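PDB 1BHE: endo-polygalacturonase from Pectobacterium carotovorum subsp. carotovorum, which hydrolyses the alpha-1,4 links between galacturonosyl units of polygalacturonic acid and takes part in the maceration and soft-rotting of plant tissue. Local coordinates for residues 181-186 / 208-213; 106-111 / 160-165; 20-25 / 47-52. One frame throughout, in Å; residues are numbered along the deposited sequence.

Contact 1: 181-186 / 208-213; sequences DGDGFT and SSKNIT
N211 and D183 meet where two parallel strands leave a turn, and their side chains run side by side in the same direction. Starting at the backbone, N211 CB rests 3.6 Å from D183 OD1, and chi1 of -60° sets CG beside the backbone N, 3.7 Å from that oxygen. ND2 donates to D183 OD1 over 2.8 Å with an almost straight N-H...O angle of 178°. The carboxylate oxygen lies in the amide plane of N211, whereas ND2 stands above the carboxylate plane. The other amide atom, OD1, bonds to S3 and N239, so both ends of the group are held.

Backbone bonds continue on either side, K210 N to G182 O before the pair and T213 N to F185 O after it. S209 OG, also hydrogen-bonded to F179 O, accepts from G182 N at 3.0 Å. On the face opposite D183, I212 CD1 packs 3.7 Å from F185 CB, and I212 CG2 lies in plane at the ring edge. Such in-register stacking of successive coils is the hallmark of the right-handed parallel beta-helix of family 28. Strands 162-165 and 237-243 flank the pair, while strands 177-180 and 204-207 supply V177, F179, I204 and P206 around F185 and I212.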
ATOM      1  N   ASP A 181       6.358   1.981  11.147  1.00  6.63           N
ATOM      2  CA  ASP A 181       6.677   2.221  12.540  1.00  6.40           C
ATOM      3  C   ASP A 181       5.959   3.429  13.125  1.00  6.25           C
ATOM      4  O   ASP A 181       6.541   4.246  13.853  1.00  5.18           O
ATOM      5  CB  ASP A 181       8.202   2.375  12.699  1.00  7.85           C
ATOM      6  CG  ASP A 181       8.967   1.290  11.969  1.00  8.73           C
ATOM      7  OD1 ASP A 181       8.846   0.094  12.294  1.00  9.36           O
ATOM      8  OD2 ASP A 181       9.702   1.643  11.028  1.00  9.31           O
ATOM      9  N   GLY A 182       4.652   3.500  12.877  1.00  5.80           N
ATOM     10  CA  GLY A 182       3.861   4.631  13.345  1.00  6.10           C
ATOM     11  C   GLY A 182       2.577   4.206  14.040  1.00  6.10           C
ATOM     12  O   GLY A 182       2.292   3.028  14.267  1.00  5.05           O
ATOM     13  N   ASP A 183       1.776   5.228  14.344  1.00  6.13           N
ATOM     14  CA  ASP A 183       0.509   5.021  15.039  1.00  6.96           C
ATOM     15  C   ASP A 183      -0.534   6.033  14.580  1.00  5.72           C
ATOM     16  O   ASP A 183      -0.415   7.216  14.892  1.00  5.46           O
ATOM     17  CB  ASP A 183       0.782   5.166  16.535  1.00  7.93           C
ATOM     18  CG  ASP A 183      -0.391   4.956  17.457  1.00  9.80           C
ATOM     19  OD1 ASP A 183      -1.568   5.018  17.043  1.00  9.55           O
ATOM     20  OD2 ASP A 183      -0.126   4.732  18.665  1.00 10.88           O
ATOM     21  N   GLY A 184      -1.550   5.559  13.867  1.00  5.34           N
ATOM     22  CA  GLY A 184      -2.612   6.481  13.440  1.00  4.15           C
ATOM     23  C   GLY A 184      -2.415   6.883  11.984  1.00  4.08           C
ATOM     24  O   GLY A 184      -1.611   7.755  11.669  1.00  4.23           O
ATOM     25  N   PHE A 185      -3.127   6.206  11.093  1.00  4.43           N
ATOM     26  CA  PHE A 185      -3.076   6.507   9.667  1.00  4.30           C
ATOM     27  C   PHE A 185      -4.485   6.299   9.115  1.00  4.54           C
ATOM     28  O   PHE A 185      -5.059   5.233   9.317  1.00  4.63           O
ATOM     29  CB  PHE A 185      -2.086   5.624   8.909  1.00  5.28           C
ATOM     30  CG  PHE A 185      -2.162   5.733   7.412  1.00  6.71           C
ATOM     31  CD1 PHE A 185      -1.596   6.812   6.750  1.00  7.66           C
ATOM     32  CD2 PHE A 185      -2.804   4.764   6.663  1.00  6.81           C
ATOM     33  CE1 PHE A 185      -1.659   6.915   5.372  1.00  8.12           C
ATOM     34  CE2 PHE A 185      -2.872   4.866   5.285  1.00  8.05           C
ATOM     35  CZ  PHE A 185      -2.297   5.937   4.628  1.00  7.19           C
ATOM     36  N   THR A 186      -4.998   7.318   8.452  1.00  4.86           N
ATOM     37  CA  THR A 186      -6.329   7.237   7.854  1.00  5.08           C
ATOM     38  C   THR A 186      -6.238   7.577   6.364  1.00  5.48           C
ATOM     39  O   THR A 186      -5.810   8.680   6.020  1.00  4.49           O
ATOM     40  CB  THR A 186      -7.308   8.210   8.530  1.00  5.75           C
ATOM     41  OG1 THR A 186      -7.527   7.806   9.891  1.00  6.21           O
ATOM     42  CG2 THR A 186      -8.666   8.245   7.829  1.00  5.86           C
ATOM     43  N   SER A 208       4.628  -2.618  10.555  1.00  5.72           N
ATOM     44  CA  SER A 208       4.924  -2.504  11.985  1.00  5.31           C
ATOM     45  C   SER A 208       4.304  -1.215  12.529  1.00  6.04           C
ATOM     46  O   SER A 208       4.964  -0.383  13.157  1.00  5.82           O
ATOM     47  CB  SER A 208       6.427  -2.571  12.244  1.00  6.34           C
ATOM     48  OG  SER A 208       6.887  -3.928  12.274  1.00  6.58           O
ATOM     49  N   SER A 209       3.013  -1.035  12.262  1.00  6.05           N
ATOM     50  CA  SER A 209       2.312   0.184  12.672  1.00  6.08           C
ATOM     51  C   SER A 209       0.976  -0.163  13.309  1.00  7.35           C
ATOM     52  O   SER A 209       0.459  -1.258  13.076  1.00  8.25           O
ATOM     53  CB  SER A 209       2.088   1.082  11.445  1.00  5.32           C
ATOM     54  OG  SER A 209       3.316   1.633  10.991  1.00  5.04           O
ATOM     55  N   LYS A 210       0.407   0.746  14.101  1.00  8.10           N
ATOM     56  CA  LYS A 210      -0.892   0.477  14.699  1.00  9.03           C
ATOM     57  C   LYS A 210      -1.888   1.584  14.341  1.00  7.69           C
ATOM     58  O   LYS A 210      -1.505   2.666  13.921  1.00  6.71           O
ATOM     59  CB  LYS A 210      -0.869   0.310  16.211  1.00 11.08           C
ATOM     60  CG  LYS A 210       0.235   0.983  16.986  1.00 13.87           C
ATOM     61  CD  LYS A 210       0.624   0.254  18.263  1.00 15.01           C
ATOM     62  CE  LYS A 210       0.943  -1.213  18.092  1.00 15.62           C
ATOM     63  NZ  LYS A 210       2.366  -1.598  18.287  1.00 14.58           N
ATOM     64  N   ASN A 211      -3.151   1.260  14.553  1.00  6.87           N
ATOM     65  CA  ASN A 211      -4.285   2.150  14.371  1.00  7.07           C
ATOM     66  C   ASN A 211      -4.388   2.733  12.971  1.00  6.64           C
ATOM     67  O   ASN A 211      -4.112   3.894  12.692  1.00  5.71           O
ATOM     68  CB  ASN A 211      -4.250   3.241  15.458  1.00  7.40           C
ATOM     69  CG  ASN A 211      -4.337   2.606  16.844  1.00  8.13           C
ATOM     70  OD1 ASN A 211      -5.175   1.732  17.079  1.00  8.16           O
ATOM     71  ND2 ASN A 211      -3.470   3.026  17.757  1.00  8.38           N
ATOM     72  N   ILE A 212      -4.850   1.884  12.056  1.00  6.95           N
ATOM     73  CA  ILE A 212      -5.002   2.181  10.647  1.00  7.13           C
ATOM     74  C   ILE A 212      -6.440   2.065  10.146  1.00  6.60           C
ATOM     75  O   ILE A 212      -7.097   1.052  10.399  1.00  6.07           O
ATOM     76  CB  ILE A 212      -4.201   1.160   9.797  1.00  8.06           C
ATOM     77  CG1 ILE A 212      -2.773   0.963  10.299  1.00  8.50           C
ATOM     78  CG2 ILE A 212      -4.225   1.561   8.325  1.00  8.52           C
ATOM     79  CD1 ILE A 212      -1.910   2.198  10.332  1.00  8.50           C
ATOM     80  N   THR A 213      -6.878   3.043   9.360  1.00  6.00           N
ATOM     81  CA  THR A 213      -8.187   2.972   8.726  1.00  6.18           C
ATOM     82  C   THR A 213      -8.043   3.231   7.227  1.00  6.31           C
ATOM     83  O   THR A 213      -7.469   4.243   6.832  1.00  5.69           O
ATOM     84  CB  THR A 213      -9.202   3.980   9.289  1.00  6.47           C
ATOM     85  OG1 THR A 213      -9.580   3.576  10.610  1.00  6.38           O
ATOM     86  CG2 THR A 213     -10.469   4.060   8.444  1.00  5.38           C
TER
HETATM   87  O   HOH W   1       4.322   1.441  15.459  1.00 13.74           O

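Contact 2: 106-111 / 160-165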
ATOM      1  N   VAL A 106       8.711  12.183   7.938  1.00  4.87           N
ATOM      2  CA  VAL A 106       9.461  11.539   9.011  1.00  5.84           C
ATOM      3  C   VAL A 106       9.144  12.154  10.363  1.00  5.19           C
ATOM      4  O   VAL A 106       9.230  13.372  10.523  1.00  4.86           O
ATOM      5  CB  VAL A 106      10.986  11.691   8.767  1.00  6.65           C
ATOM      6  CG1 VAL A 106      11.773  11.138   9.954  1.00  8.07           C
ATOM      7  CG2 VAL A 106      11.392  10.986   7.486  1.00  7.58           C
ATOM      8  N   SER A 107       8.772  11.331  11.340  1.00  4.59           N
ATOM      9  CA  SER A 107       8.452  11.831  12.672  1.00  4.79           C
ATOM     10  C   SER A 107       7.484  13.002  12.645  1.00  4.69           C
ATOM     11  O   SER A 107       7.711  14.028  13.289  1.00  4.27           O
ATOM     12  CB  SER A 107       9.764  12.197  13.400  1.00  5.55           C
ATOM     13  OG  SER A 107      10.551  11.010  13.485  1.00  6.18           O
ATOM     14  N   THR A 108       6.360  12.840  11.944  1.00  4.18           N
ATOM     15  CA  THR A 108       5.352  13.883  11.855  1.00  4.04           C
ATOM     16  C   THR A 108       4.148  13.548  12.731  1.00  4.12           C
ATOM     17  O   THR A 108       3.866  12.389  13.032  1.00  3.01           O
ATOM     18  CB  THR A 108       4.838  14.093  10.413  1.00  3.46           C
ATOM     19  OG1 THR A 108       4.186  12.891   9.961  1.00  4.59           O
ATOM     20  CG2 THR A 108       6.000  14.389   9.472  1.00  3.71           C
ATOM     21  N   THR A 109       3.442  14.598  13.131  1.00  4.23           N
ATOM     22  CA  THR A 109       2.226  14.468  13.928  1.00  4.95           C
ATOM     23  C   THR A 109       1.168  15.338  13.250  1.00  4.90           C
ATOM     24  O   THR A 109       1.433  16.509  12.959  1.00  5.52           O
ATOM     25  CB  THR A 109       2.412  14.892  15.389  1.00  6.02           C
ATOM     26  OG1 THR A 109       3.399  14.070  16.025  1.00  5.31           O
ATOM     27  CG2 THR A 109       1.103  14.800  16.163  1.00  5.99           C
ATOM     28  N   ASN A 110       0.006  14.794  12.920  1.00  5.57           N
ATOM     29  CA  ASN A 110      -1.054  15.556  12.270  1.00  5.57           C
ATOM     30  C   ASN A 110      -0.657  16.105  10.905  1.00  5.68           C
ATOM     31  O   ASN A 110      -1.039  17.236  10.556  1.00  5.97           O
ATOM     32  CB  ASN A 110      -1.540  16.699  13.181  1.00  7.38           C
ATOM     33  CG  ASN A 110      -2.087  16.194  14.505  1.00  8.76           C
ATOM     34  OD1 ASN A 110      -2.710  15.136  14.570  1.00  9.58           O
ATOM     35  ND2 ASN A 110      -1.861  16.958  15.571  1.00 10.07           N
ATOM     36  N   SER A 111       0.102  15.351  10.112  1.00  4.09           N
ATOM     37  CA  SER A 111       0.475  15.790   8.771  1.00  3.59           C
ATOM     38  C   SER A 111      -0.448  15.085   7.776  1.00  4.18           C
ATOM     39  O   SER A 111      -1.034  14.042   8.115  1.00  3.71           O
ATOM     40  CB  SER A 111       1.938  15.497   8.439  1.00  4.17           C
ATOM     41  OG  SER A 111       2.804  16.322   9.208  1.00  3.99           O
ATOM     42  N   LYS A 160       2.554  10.002  13.666  1.00  5.09           N
ATOM     43  CA  LYS A 160       1.320   9.931  14.410  1.00  6.39           C
ATOM     44  C   LYS A 160       0.178  10.646  13.698  1.00  5.99           C
ATOM     45  O   LYS A 160       0.334  11.799  13.302  1.00  5.52           O
ATOM     46  CB  LYS A 160       1.524  10.641  15.763  1.00  8.87           C
ATOM     47  CG  LYS A 160       0.481  10.290  16.815  1.00 12.40           C
ATOM     48  CD  LYS A 160       1.121   9.523  17.970  1.00 15.68           C
ATOM     49  CE  LYS A 160       2.050  10.405  18.792  1.00 17.50           C
ATOM     50  NZ  LYS A 160       2.428   9.771  20.089  1.00 19.17           N
ATOM     51  N   ASN A 161      -0.962   9.973  13.607  1.00  6.10           N
ATOM     52  CA  ASN A 161      -2.162  10.553  13.017  1.00  6.20           C
ATOM     53  C   ASN A 161      -1.946  11.297  11.709  1.00  5.86           C
ATOM     54  O   ASN A 161      -2.164  12.500  11.550  1.00  6.06           O
ATOM     55  CB  ASN A 161      -2.868  11.401  14.088  1.00  6.92           C
ATOM     56  CG  ASN A 161      -3.389  10.550  15.233  1.00  8.50           C
ATOM     57  OD1 ASN A 161      -3.642   9.341  15.112  1.00  8.85           O
ATOM     58  ND2 ASN A 161      -3.572  11.166  16.400  1.00  8.53           N
ATOM     59  N   PHE A 162      -1.528  10.541  10.693  1.00  5.05           N
ATOM     60  CA  PHE A 162      -1.298  11.029   9.341  1.00  4.68           C
ATOM     61  C   PHE A 162      -2.594  10.837   8.549  1.00  4.55           C
ATOM     62  O   PHE A 162      -3.268   9.821   8.749  1.00  4.55           O
ATOM     63  CB  PHE A 162      -0.165  10.250   8.655  1.00  3.74           C
ATOM     64  CG  PHE A 162       0.260  10.845   7.336  1.00  4.23           C
ATOM     65  CD1 PHE A 162      -0.393  10.527   6.160  1.00  3.88           C
ATOM     66  CD2 PHE A 162       1.304  11.748   7.286  1.00  4.26           C
ATOM     67  CE1 PHE A 162      -0.008  11.100   4.956  1.00  3.90           C
ATOM     68  CE2 PHE A 162       1.689  12.332   6.094  1.00  4.44           C
ATOM     69  CZ  PHE A 162       1.035  12.009   4.922  1.00  3.67           C
ATOM     70  N   THR A 163      -2.937  11.765   7.670  1.00  3.83           N
ATOM     71  CA  THR A 163      -4.169  11.680   6.895  1.00  4.67           C
ATOM     72  C   THR A 163      -3.895  11.700   5.391  1.00  5.19           C
ATOM     73  O   THR A 163      -3.109  12.517   4.926  1.00  4.24           O
ATOM     74  CB  THR A 163      -5.098  12.880   7.213  1.00  5.05           C
ATOM     75  OG1 THR A 163      -5.487  12.818   8.590  1.00  4.84           O
ATOM     76  CG2 THR A 163      -6.349  12.854   6.335  1.00  6.22           C
ATOM     77  N   LEU A 164      -4.552  10.830   4.649  1.00  4.86           N
ATOM     78  CA  LEU A 164      -4.494  10.765   3.195  1.00  5.28           C
ATOM     79  C   LEU A 164      -5.958  10.860   2.725  1.00  5.87           C
ATOM     80  O   LEU A 164      -6.696   9.902   2.968  1.00  5.42           O
ATOM     81  CB  LEU A 164      -3.941   9.431   2.726  1.00  6.13           C
ATOM     82  CG  LEU A 164      -2.964   9.290   1.579  1.00  7.81           C
ATOM     83  CD1 LEU A 164      -3.145   7.955   0.855  1.00  7.02           C
ATOM     84  CD2 LEU A 164      -2.952  10.445   0.595  1.00  7.33           C
ATOM     85  N   TYR A 165      -6.363  11.983   2.138  1.00  5.78           N
ATOM     86  CA  TYR A 165      -7.783  12.145   1.836  1.00  6.27           C
ATOM     87  C   TYR A 165      -8.154  12.692   0.471  1.00  6.73           C
ATOM     88  O   TYR A 165      -7.569  13.679   0.030  1.00  5.83           O
ATOM     89  CB  TYR A 165      -8.319  13.154   2.878  1.00  6.33           C
ATOM     90  CG  TYR A 165      -9.778  13.525   2.721  1.00  7.30           C
ATOM     91  CD1 TYR A 165     -10.789  12.588   2.842  1.00  7.07           C
ATOM     92  CD2 TYR A 165     -10.128  14.849   2.461  1.00  7.25           C
ATOM     93  CE1 TYR A 165     -12.122  12.951   2.706  1.00  7.77           C
ATOM     94  CE2 TYR A 165     -11.455  15.222   2.333  1.00  8.24           C
ATOM     95  CZ  TYR A 165     -12.443  14.267   2.450  1.00  8.44           C
ATOM     96  OH  TYR A 165     -13.769  14.641   2.316  1.00  8.82           O
TER
HETATM   97  O   HOH W   2       1.387  12.737  10.761  1.00  4.51           O
HETATM   98  O   HOH W   3      -4.660  14.740  12.415  1.00 16.98           O
HETATM   99  O   HOH W   4      -2.942  13.868  16.954  1.00 18.31           O
HETATM  100  O   HOH W   5      -3.533  14.409   9.977  1.00  4.29           O
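T109 and K160 form a single backbone bridge between successive coils of the right-handed parallel beta-helix, at a corner where the loop before strand 112-114 passes residues 160-163. Three direct backbone bonds join the two segments: K160 N to T108 O at 2.8 Å, N110 N to K160 O, and T163 N to S111 O.

Water extends this network. One molecule donates to K160 O, accepts from S111 N and hydrogen-bonds to T108 OG1, a hydroxyl that also binds S159. A second links the two asparagines by donating to N110 OD1 at 2.7 Å and accepting from N161 ND2 at 2.8 Å. Those side chains lie side by side and point the same way, CG anti to the carbonyl carbon in each (chi1 -60° in N110 and -66° in N161), and their amide planes are only 17° apart. The amide oxygen of N161, OD1, accepts from R4.

Van der Waals contact is lighter. T109 OG1 packs 3.9 Å from K160 CB, the two side chains running alongside each other. S111 CB touches F162 CE2, while the S111 hydroxyl is turned to P60 O. The same carbonyl that accepts from T163 N covers one face of the F162 ring: S111 O stands 3.3 Å above its plane, offset toward the rim, with CD2 its nearest ring atom at 3.4 Å.

Contact 3: 20-25 / 47-52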
ATOM      1  N   ALA A  20       1.143  26.563 -10.837  1.00 12.21           N
ATOM      2  CA  ALA A  20       2.058  25.796 -11.672  1.00 12.66           C
ATOM      3  C   ALA A  20       2.432  26.520 -12.963  1.00 13.01           C
ATOM      4  O   ALA A  20       1.583  27.143 -13.585  1.00 13.21           O
ATOM      5  CB  ALA A  20       1.446  24.447 -12.031  1.00 11.66           C
ATOM      6  N   ASP A  21       3.680  26.379 -13.376  1.00 14.24           N
ATOM      7  CA  ASP A  21       4.169  26.916 -14.640  1.00 15.18           C
ATOM      8  C   ASP A  21       4.978  25.819 -15.333  1.00 15.81           C
ATOM      9  O   ASP A  21       4.720  24.639 -15.063  1.00 16.19           O
ATOM     10  CB  ASP A  21       4.993  28.179 -14.459  1.00 15.76           C
ATOM     11  CG  ASP A  21       6.116  28.063 -13.450  1.00 16.29           C
ATOM     12  OD1 ASP A  21       6.762  27.001 -13.335  1.00 15.30           O
ATOM     13  OD2 ASP A  21       6.354  29.081 -12.762  1.00 16.94           O
ATOM     14  N   SER A  22       5.931  26.163 -16.188  1.00 15.98           N
ATOM     15  CA  SER A  22       6.707  25.141 -16.876  1.00 16.43           C
ATOM     16  C   SER A  22       8.067  24.855 -16.254  1.00 16.61           C
ATOM     17  O   SER A  22       8.796  24.020 -16.794  1.00 15.74           O
ATOM     18  CB  SER A  22       6.872  25.540 -18.351  1.00 16.91           C
ATOM     19  OG  SER A  22       5.595  25.682 -18.958  1.00 16.93           O
ATOM     20  N   SER A  23       8.406  25.492 -15.140  1.00 16.66           N
ATOM     21  CA  SER A  23       9.698  25.278 -14.494  1.00 16.94           C
ATOM     22  C   SER A  23       9.690  24.117 -13.503  1.00 16.87           C
ATOM     23  O   SER A  23       8.629  23.638 -13.116  1.00 16.42           O
ATOM     24  CB  SER A  23      10.095  26.559 -13.737  1.00 17.81           C
ATOM     25  OG  SER A  23       9.296  26.683 -12.562  1.00 18.13           O
ATOM     26  N   THR A  24      10.867  23.679 -13.068  1.00 16.31           N
ATOM     27  CA  THR A  24      10.976  22.633 -12.046  1.00 15.58           C
ATOM     28  C   THR A  24      10.504  23.220 -10.721  1.00 14.33           C
ATOM     29  O   THR A  24      10.948  24.304 -10.340  1.00 14.50           O
ATOM     30  CB  THR A  24      12.413  22.105 -11.960  1.00 16.49           C
ATOM     31  OG1 THR A  24      12.684  21.346 -13.154  1.00 16.92           O
ATOM     32  CG2 THR A  24      12.647  21.219 -10.749  1.00 16.88           C
ATOM     33  N   ALA A  25       9.596  22.545 -10.029  1.00 12.79           N
ATOM     34  CA  ALA A  25       9.006  23.064  -8.808  1.00 11.32           C
ATOM     35  C   ALA A  25       9.562  22.572  -7.483  1.00 10.81           C
ATOM     36  O   ALA A  25       9.105  23.075  -6.444  1.00 10.05           O
ATOM     37  CB  ALA A  25       7.509  22.716  -8.849  1.00 10.96           C
ATOM     38  N   GLY A  47      -1.614  27.424 -12.905  1.00 13.84           N
ATOM     39  CA  GLY A  47      -1.042  28.715 -13.307  1.00 13.80           C
ATOM     40  C   GLY A  47      -1.103  28.726 -14.847  1.00 13.12           C
ATOM     41  O   GLY A  47      -2.135  28.349 -15.403  1.00 13.41           O
ATOM     42  N   SER A  48       0.065  28.834 -15.471  1.00 13.18           N
ATOM     43  CA  SER A  48       0.170  28.670 -16.925  1.00 13.09           C
ATOM     44  C   SER A  48       0.036  27.199 -17.294  1.00 12.90           C
ATOM     45  O   SER A  48      -0.346  26.829 -18.412  1.00 12.58           O
ATOM     46  CB  SER A  48       1.459  29.275 -17.454  1.00 12.99           C
ATOM     47  OG  SER A  48       2.590  28.820 -16.736  1.00 13.55           O
ATOM     48  N   THR A  49       0.360  26.305 -16.351  1.00 11.79           N
ATOM     49  CA  THR A  49       0.152  24.877 -16.541  1.00 11.13           C
ATOM     50  C   THR A  49      -0.628  24.370 -15.318  1.00 11.09           C
ATOM     51  O   THR A  49      -0.954  25.154 -14.426  1.00 10.04           O
ATOM     52  CB  THR A  49       1.418  24.023 -16.670  1.00 12.04           C
ATOM     53  OG1 THR A  49       2.045  23.955 -15.378  1.00 12.12           O
ATOM     54  CG2 THR A  49       2.391  24.572 -17.701  1.00 11.72           C
ATOM     55  N   SER A  50      -0.912  23.075 -15.303  1.00 10.37           N
ATOM     56  CA  SER A  50      -1.616  22.477 -14.174  1.00 10.18           C
ATOM     57  C   SER A  50      -0.756  21.350 -13.600  1.00  9.70           C
ATOM     58  O   SER A  50      -1.256  20.473 -12.906  1.00  8.98           O
ATOM     59  CB  SER A  50      -2.968  21.927 -14.625  1.00 10.33           C
ATOM     60  OG  SER A  50      -2.751  20.852 -15.533  1.00 11.32           O
ATOM     61  N   VAL A  51       0.528  21.353 -13.961  1.00  8.99           N
ATOM     62  CA  VAL A  51       1.440  20.293 -13.540  1.00  8.86           C
ATOM     63  C   VAL A  51       2.640  20.847 -12.782  1.00  8.11           C
ATOM     64  O   VAL A  51       3.375  21.695 -13.295  1.00  8.49           O
ATOM     65  CB  VAL A  51       1.961  19.479 -14.746  1.00  8.91           C
ATOM     66  CG1 VAL A  51       2.928  18.380 -14.301  1.00  9.08           C
ATOM     67  CG2 VAL A  51       0.832  18.842 -15.548  1.00  9.49           C
ATOM     68  N   PHE A  52       2.843  20.384 -11.558  1.00  7.84           N
ATOM     69  CA  PHE A  52       4.019  20.712 -10.763  1.00  7.97           C
ATOM     70  C   PHE A  52       5.015  19.557 -10.935  1.00  8.88           C
ATOM     71  O   PHE A  52       4.717  18.437 -10.512  1.00  8.84           O
ATOM     72  CB  PHE A  52       3.695  20.899  -9.286  1.00  7.84           C
ATOM     73  CG  PHE A  52       2.941  22.155  -8.943  1.00  7.45           C
ATOM     74  CD1 PHE A  52       1.560  22.174  -8.950  1.00  7.04           C
ATOM     75  CD2 PHE A  52       3.627  23.311  -8.602  1.00  7.80           C
ATOM     76  CE1 PHE A  52       0.864  23.325  -8.632  1.00  7.60           C
ATOM     77  CE2 PHE A  52       2.938  24.473  -8.282  1.00  8.48           C
ATOM     78  CZ  PHE A  52       1.558  24.476  -8.293  1.00  7.81           C
TER
HETATM   79  O   HOH W   6       5.009  21.976 -15.462  1.00 24.34           O
HETATM   80  O   HOH W   7       4.164  27.978 -18.836  1.00 18.77           O
HETATM   81  O   HOH W   8       6.389  22.455 -12.511  1.00  9.19           O
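D21 O receives the hydroxyl of T49 at 2.8 Å from OG1, and a water lies 2.7 Å from the same oxygen. T49 OG1 approaches from above the carbonyl plane, 47° out of it. It can do so because chi1 of 72° sets OG1 between the backbone N and the carbonyl carbon of T49, facing the 20-25 loop. The same hydroxyl oxygen accepts a weak bond from V51 N, so it serves both the facing loop and its own turn. One residue earlier, T49 N donates to A20 O over 3.1 Å in a nearly straight bond (175°). G47 CA also crowds that carbonyl oxygen, an approach made possible by the lack of a side chain at G47.

The contact lies at the N-terminal end of the right-handed parallel beta-helix. The 20-25 loop leaves strand 14-19 and leads into helix 26-33, while residues 47-50 turn the next coil into strand 51-58. Backbone bonds from A20 to S45 and from F52 to T72 and R74 tie the two segments to the strands beside them.

Apolar contacts accompany these bonds. A20 CB makes a CH-pi contact with F52, 3.7 Å from the ring centroid and almost over its centre. A25 CB meets the same ring in plane at its edge, 3.9 Å from CD2. One alanine of the loop thus covers a face of F52 and the other meets its edge. Elsewhere, S22 OG and S48 OG are bridged by a water, and S22 OG packs 3.6 Å from T49 CG2. Within the loop, S23 N donates to D21 OD1, closing an Asx turn, and S23 OG adds a second bond of 2.7 Å to that oxygen; both donors come from one face of the carboxylate.

How the contacts relate
Contacts 1 and 2 are neighbours in the beta-helix, their centres about 10 Å apart. Strand 183-193 pairs with strand 162-165, so segments 106-111, 160-165, 181-186 and 208-213 follow one another in successive coils. Probable hydrogen bonds from L164 N to T186 O (2.8 Å) and from F162 N to G184 O (3.0 Å) join the two contacts, and N161 OD1 packs against G184 CA. Contact 3 stands apart toward the N-terminal end, its centre about 27 Å from that of contact 2 and about 34 Å from that of contact 1. None of the three includes the predicted proton donor D223 or the inferred active-site H251.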